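Local coordinates for protein lactose Operon Repressor (Escherichia coli, PDB 1JYE) that represses transcription of the lactose operon by binding operator DNA, and releases the operator when an inducer sugar occupies its core domain, at residues 148-152 with 192-196. The protein carries 1 engineered substitution. Residues are numbered along the deposited sequence; the frame is centred on the assembly and turned at random.
Sequences LDVSD and VSARL
Asp149 accepts a hydrogen bond from Ser193 on the first turn of helix 192-207. Ser193 OG lies 2.7 Å from Asp149 OD1. The hydroxyl comes from above the carboxylate plane, tilted 36° out of it. The carboxylate gets there because CG stands anti to the backbone N of Asp149 (chi1 -162°), which carries OD1 to the helix. Val192 and Asp149 run past each other in opposite directions. Val192 CG1 packs 3.3 Å from Asp149 OD1 and equally close to Asp149 O. An alanine in place of Asp149 would probably leave the Ser193 hydroxyl without its acceptor and strip Val192 CG1 of part of its cover. One turn on, Leu196 CD1 rests 4.0 Å from Ser151 CA. A water donates to Val150 O at 2.9 Å and, weakly, to Ser193 OG. The Val150 side chain turns from the helix and packs on Ser158 and Ile160 of strand 158-161. A glycerol lies near Ser193, consistent with the interdomain cleft that holds inducer in this family. The contact spans that cleft: the loop after strand 145-147 of one parallel sheet meets the start of the helix that follows strand 182-186 of the other.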
loop_
_atom_site.group_PDB
_atom_site.type_symbol
_atom_site.label_atom_id
_atom_site.label_comp_id
_atom_site.label_asym_id
_atom_site.label_seq_id
_atom_site.Cartn_x
_atom_site.Cartn_y
_atom_site.Cartn_z
ATOM N N LEU A 148 1.318 18.943 -0.903
ATOM C CA LEU A 148 0.318 18.054 -1.489
ATOM C C LEU A 148 -0.814 17.640 -0.546
ATOM O O LEU A 148 -1.731 16.925 -0.954
ATOM C CB LEU A 148 1.006 16.794 -2.030
ATOM C CG LEU A 148 2.195 17.012 -2.970
ATOM C CD1 LEU A 148 2.712 15.659 -3.473
ATOM C CD2 LEU A 148 1.771 17.897 -4.141
ATOM N N ASP A 149 -0.763 18.081 0.708
ATOM C CA ASP A 149 -1.806 17.716 1.670
ATOM C C ASP A 149 -2.147 18.913 2.546
ATOM O O ASP A 149 -1.794 18.964 3.727
ATOM C CB ASP A 149 -1.338 16.554 2.548
ATOM C CG ASP A 149 -2.488 15.841 3.242
ATOM O OD1 ASP A 149 -3.624 16.370 3.236
ATOM O OD2 ASP A 149 -2.253 14.749 3.799
ATOM N N VAL A 150 -2.839 19.871 1.946
ATOM C CA VAL A 150 -3.236 21.099 2.624
ATOM C C VAL A 150 -4.583 21.546 2.070
ATOM O O VAL A 150 -5.152 20.895 1.192
ATOM C CB VAL A 150 -2.221 22.233 2.346
ATOM C CG1 VAL A 150 -0.895 21.926 3.004
ATOM C CG2 VAL A 150 -2.027 22.401 0.832
ATOM N N SER A 151 -5.091 22.653 2.598
ATOM C CA SER A 151 -6.336 23.220 2.104
ATOM C C SER A 151 -5.925 24.034 0.887
ATOM O O SER A 151 -4.806 24.539 0.835
ATOM C CB SER A 151 -6.951 24.157 3.143
ATOM O OG SER A 151 -7.939 24.976 2.545
ATOM N N ASP A 152 -6.815 24.171 -0.089
ATOM C CA ASP A 152 -6.478 24.945 -1.275
ATOM C C ASP A 152 -6.569 26.447 -1.008
ATOM O O ASP A 152 -6.299 27.261 -1.891
ATOM C CB ASP A 152 -7.379 24.545 -2.449
ATOM C CG ASP A 152 -8.855 24.559 -2.094
ATOM O OD1 ASP A 152 -9.236 23.929 -1.085
ATOM O OD2 ASP A 152 -9.636 25.190 -2.839
ATOM N N VAL A 192 -5.771 17.148 7.824
ATOM C CA VAL A 192 -6.513 18.163 7.084
ATOM C C VAL A 192 -7.375 17.530 5.984
ATOM O O VAL A 192 -8.487 17.984 5.725
ATOM C CB VAL A 192 -5.556 19.226 6.471
ATOM C CG1 VAL A 192 -4.639 18.589 5.444
ATOM C CG2 VAL A 192 -6.365 20.351 5.841
ATOM N N SER A 193 -6.876 16.475 5.342
ATOM C CA SER A 193 -7.655 15.816 4.296
ATOM C C SER A 193 -8.945 15.221 4.849
ATOM O O SER A 193 -10.002 15.333 4.230
ATOM C CB SER A 193 -6.835 14.716 3.611
ATOM O OG SER A 193 -5.971 15.277 2.641
ATOM N N ALA A 194 -8.854 14.584 6.010
ATOM C CA ALA A 194 -10.027 13.984 6.631
ATOM C C ALA A 194 -11.017 15.075 7.023
ATOM O O ALA A 194 -12.229 14.896 6.903
ATOM C CB ALA A 194 -9.623 13.190 7.859
ATOM N N ARG A 195 -10.494 16.198 7.503
ATOM C CA ARG A 195 -11.349 17.304 7.919
ATOM C C ARG A 195 -12.091 17.929 6.744
ATOM O O ARG A 195 -13.297 18.170 6.825
ATOM C CB ARG A 195 -10.527 18.375 8.645
ATOM C CG ARG A 195 -9.944 17.908 9.977
ATOM C CD ARG A 195 -9.494 19.090 10.836
ATOM N NE ARG A 195 -8.426 19.875 10.222
ATOM C CZ ARG A 195 -7.127 19.647 10.394
ATOM N NH1 ARG A 195 -6.230 20.423 9.794
ATOM N NH2 ARG A 195 -6.721 18.646 11.163
ATOM N N LEU A 196 -11.377 18.195 5.654
ATOM C CA LEU A 196 -12.004 18.783 4.473
ATOM C C LEU A 196 -13.087 17.854 3.937
ATOM O O LEU A 196 -14.155 18.305 3.508
ATOM C CB LEU A 196 -10.960 19.040 3.384
ATOM C CG LEU A 196 -9.927 20.129 3.686
ATOM C CD1 LEU A 196 -8.837 20.105 2.616
ATOM C CD2 LEU A 196 -10.615 21.491 3.734
HETATM O O HOH W 1 -5.793 18.088 0.919
#